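L544 (Acanthamoeba polyphaga mimivirus, PDB 4AMQ) probably transfers nucleotides in a metal-dependent reaction, as a nucleotidyl transferase carried by a giant virus. Local coordinates at residues Ser186-Asp189 with Val190-Asn193; Ser360-Tyr363 with Phe364-Ile368. All blocks are in the same frame, centred on the assembly; numbering follows the deposited sequence.

Both interactions are local contacts within one turn or so of helix, and they lie in different domains. Interaction 1 spans the short helix 187-192 of the nucleotidyltransferase domain, packed beside helix 82-93 and strand 99-108. Interaction 2 lies in the last turns of the long helix 334-368 of the helical domain. Their centres are about 48 Å apart and their nearest atoms about 39 Å, on opposite sides of the chain's centre. D66 and D68 bind two manganese ions, and D213 completes the site of one of them. F93, D96 and I99 hold a magnesium ion. Neither interaction supplies a ligand to these sites, which is consistent with plain packing, one contact in each domain.

Interaction 1: residues Ser186-Asp189 with Val190-Asn193; sequences SFQD and VVKN
The carbonyl oxygen of D189 is gripped twice by N193. The backbone N of N193 lies 3.1 Å from D189 O, and its side-chain ND2 lies 2.7 Å from D189 O. The amide donor stands above the carbonyl plane, about 45° out of it. The N193 side chain turns back along the helix because CG lies beside its own backbone N (chi1 -70°). Two residues earlier, V191 N bonds to F187 O at 3.1 Å, and the next bond runs from K192 N to Q188 O. The side chain of Q188 bends at chi2 (51°), and its amide end crosses V191 at a slant, Q188 NE2 3.8 Å from V191 CG1. V191 CG1 is also 4.3 Å from F187 CD2. S186 is the N-cap residue, and its OG bonds to G175 O. The F187 ring meets W167 edge-to-face and also touches Y83, while V190 packs on C106 and V191 on I82. K192 NZ forms a salt bridge with D79. F187, V190 and V191 are buried; D189 and K192 are exposed. Two donors thus share D189 O where the helix ends. The short, bent ND2 bond probably helps fix the rotation of N193.

Interaction 2: residues Ser360-Tyr363 with Phe364-Ile368; sequences SKKY and FTRYI
T365 holds OG1 between its backbone N and carbonyl carbon (chi1 59°), which turns the hydroxyl back to the preceding turn. There T365 OG1 donates to K362 O at 2.9 Å. The chain of R366 starts with CG opposite the backbone N (chi1 168°) and bends at chi3, laying the guanidinium beside Y363. K362 O also accepts from R366 N, at 2.9 Å, and both donors reach it from the same face of its plane. T365 N meets K361 O at 3.0 Å in an almost straight bond. F364 N bonds to S360 O. The Y363 and R366 side chains run alongside each other. CD1 of Y363 comes over one face of the guanidinium, 3.9 Å from R366 NH1, but the two planes are 67° apart, so they do not stack flat. K362 CE lies over one face of the Y363 ring, near its rim. K362 NZ and R366 NH2 are 4.5 Å apart, and these like charges probably disfavour each other somewhat. This is the C-terminal part of helix 334-368. Y363 and Y367 pack on I268 of helix 259-272, and Y367 OH bonds to Q264 there. F364, Y367 and I368 rest on L251 of helix 248-254.

Interaction 1: residues Ser186-Asp189 with Val190-Asn193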
# COMPACT_ATOMS: atom_id res chain seq x y z
N SER A 186 -3.13 -13.22 -22.00
CA SER A 186 -4.51 -13.55 -21.65
C SER A 186 -4.64 -13.96 -20.19
O SER A 186 -3.75 -14.60 -19.63
CB SER A 186 -5.06 -14.64 -22.57
OG SER A 186 -6.34 -15.06 -22.15
N PHE A 187 -5.76 -13.59 -19.57
CA PHE A 187 -5.95 -13.77 -18.14
C PHE A 187 -6.06 -15.24 -17.74
O PHE A 187 -5.56 -15.65 -16.70
CB PHE A 187 -7.17 -13.00 -17.65
CG PHE A 187 -7.30 -12.96 -16.16
CD1 PHE A 187 -6.62 -12.02 -15.41
CD2 PHE A 187 -8.11 -13.86 -15.50
CE1 PHE A 187 -6.74 -11.98 -14.04
CE2 PHE A 187 -8.24 -13.83 -14.12
CZ PHE A 187 -7.55 -12.89 -13.39
N GLN A 188 -6.72 -16.03 -18.58
CA GLN A 188 -6.86 -17.45 -18.29
C GLN A 188 -5.50 -18.14 -18.20
O GLN A 188 -5.29 -18.99 -17.33
CB GLN A 188 -7.74 -18.13 -19.34
CG GLN A 188 -7.97 -19.61 -19.08
CD GLN A 188 -8.43 -19.88 -17.67
OE1 GLN A 188 -9.39 -19.26 -17.19
NE2 GLN A 188 -7.75 -20.78 -16.98
N ASP A 189 -4.59 -17.77 -19.09
CA ASP A 189 -3.24 -18.35 -19.09
C ASP A 189 -2.57 -18.05 -17.76
O ASP A 189 -1.95 -18.93 -17.15
CB ASP A 189 -2.39 -17.77 -20.22
CG ASP A 189 -2.79 -18.29 -21.59
OD1 ASP A 189 -3.80 -19.02 -21.70
OD2 ASP A 189 -2.08 -17.96 -22.57
N VAL A 190 -2.71 -16.81 -17.31
CA VAL A 190 -2.07 -16.36 -16.08
C VAL A 190 -2.56 -17.11 -14.83
O VAL A 190 -1.76 -17.51 -13.99
CB VAL A 190 -2.23 -14.85 -15.88
CG1 VAL A 190 -1.74 -14.43 -14.51
CG2 VAL A 190 -1.48 -14.09 -16.97
N VAL A 191 -3.87 -17.29 -14.71
CA VAL A 191 -4.42 -18.03 -13.58
C VAL A 191 -3.98 -19.50 -13.59
O VAL A 191 -3.79 -20.10 -12.53
CB VAL A 191 -5.96 -17.95 -13.51
CG1 VAL A 191 -6.56 -17.78 -14.89
CG2 VAL A 191 -6.53 -19.18 -12.82
N LYS A 192 -3.82 -20.06 -14.78
CA LYS A 192 -3.42 -21.46 -14.91
C LYS A 192 -1.97 -21.65 -14.48
O LYS A 192 -1.59 -22.71 -13.98
CB LYS A 192 -3.62 -21.95 -16.34
CG LYS A 192 -3.48 -23.46 -16.50
CD LYS A 192 -4.55 -24.19 -15.70
CE LYS A 192 -4.31 -25.70 -15.69
NZ LYS A 192 -5.32 -26.42 -14.86
N ASN A 193 -1.16 -20.62 -14.67
CA ASN A 193 0.26 -20.68 -14.34
C ASN A 193 0.59 -20.14 -12.96
O ASN A 193 1.76 -20.03 -12.59
CB ASN A 193 1.10 -19.95 -15.40
CG ASN A 193 1.12 -20.68 -16.73
OD1 ASN A 193 1.79 -21.70 -16.87
ND2 ASN A 193 0.39 -20.16 -17.70

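Interaction 2: residues Ser360-Tyr363 with Phe364-Ile368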
# COMPACT_ATOMS: atom_id res chain seq x y z
N SER A 360 11.07 10.74 16.54
CA SER A 360 11.26 9.31 16.81
C SER A 360 12.70 8.95 17.16
O SER A 360 12.95 7.89 17.73
CB SER A 360 10.79 8.48 15.61
OG SER A 360 9.38 8.44 15.53
N LYS A 361 13.64 9.82 16.80
CA LYS A 361 15.06 9.52 16.92
C LYS A 361 15.47 9.05 18.31
O LYS A 361 16.29 8.15 18.44
CB LYS A 361 15.91 10.73 16.51
CG LYS A 361 17.41 10.53 16.68
CD LYS A 361 18.20 11.70 16.13
CE LYS A 361 19.68 11.58 16.49
NZ LYS A 361 20.28 10.30 16.03
N LYS A 362 14.89 9.67 19.34
CA LYS A 362 15.25 9.36 20.72
C LYS A 362 14.73 7.99 21.16
O LYS A 362 15.39 7.28 21.91
CB LYS A 362 14.72 10.44 21.65
CG LYS A 362 13.32 10.91 21.31
CD LYS A 362 12.77 11.87 22.35
CE LYS A 362 12.51 11.17 23.66
NZ LYS A 362 11.68 11.99 24.59
N TYR A 363 13.53 7.63 20.69
CA TYR A 363 12.99 6.32 21.01
C TYR A 363 13.78 5.24 20.30
O TYR A 363 13.90 4.12 20.80
CB TYR A 363 11.51 6.24 20.65
CG TYR A 363 10.69 7.25 21.41
CD1 TYR A 363 10.23 6.97 22.69
CD2 TYR A 363 10.38 8.49 20.86
CE1 TYR A 363 9.49 7.89 23.40
CE2 TYR A 363 9.64 9.41 21.56
CZ TYR A 363 9.19 9.11 22.83
OH TYR A 363 8.45 10.02 23.54
N PHE A 364 14.31 5.57 19.13
CA PHE A 364 15.19 4.64 18.43
C PHE A 364 16.47 4.44 19.23
O PHE A 364 16.79 3.32 19.62
CB PHE A 364 15.52 5.15 17.04
CG PHE A 364 16.52 4.29 16.31
CD1 PHE A 364 16.14 3.06 15.80
CD2 PHE A 364 17.83 4.71 16.16
CE1 PHE A 364 17.05 2.26 15.14
CE2 PHE A 364 18.75 3.91 15.51
CZ PHE A 364 18.36 2.69 15.00
N THR A 365 17.19 5.53 19.47
CA THR A 365 18.46 5.47 20.19
C THR A 365 18.31 4.76 21.54
O THR A 365 19.20 4.02 21.96
CB THR A 365 19.06 6.88 20.41
OG1 THR A 365 18.15 7.69 21.15
CG2 THR A 365 19.36 7.54 19.07
N ARG A 366 17.18 4.99 22.20
CA ARG A 366 16.90 4.37 23.49
C ARG A 366 16.83 2.85 23.40
O ARG A 366 17.46 2.14 24.18
CB ARG A 366 15.59 4.90 24.06
CG ARG A 366 15.08 4.10 25.25
CD ARG A 366 13.74 4.63 25.70
NE ARG A 366 13.79 6.06 25.98
CZ ARG A 366 12.72 6.80 26.26
NH1 ARG A 366 11.51 6.26 26.28
NH2 ARG A 366 12.87 8.10 26.50
N TYR A 367 16.06 2.35 22.44
CA TYR A 367 15.86 0.91 22.31
C TYR A 367 17.00 0.20 21.59
O TYR A 367 17.26 -0.98 21.84
CB TYR A 367 14.50 0.60 21.67
CG TYR A 367 13.34 0.95 22.58
CD1 TYR A 367 12.93 0.06 23.57
CD2 TYR A 367 12.67 2.16 22.46
CE1 TYR A 367 11.87 0.37 24.41
CE2 TYR A 367 11.62 2.48 23.30
CZ TYR A 367 11.22 1.58 24.27
OH TYR A 367 10.18 1.90 25.10
N ILE A 368 17.68 0.91 20.70
CA ILE A 368 18.84 0.34 20.02
C ILE A 368 19.98 0.14 21.01
O ILE A 368 20.80 -0.77 20.85
CB ILE A 368 19.30 1.21 18.83
CG1 ILE A 368 20.28 0.44 17.95
CG2 ILE A 368 19.92 2.51 19.32
CD1 ILE A 368 19.72 -0.85 17.40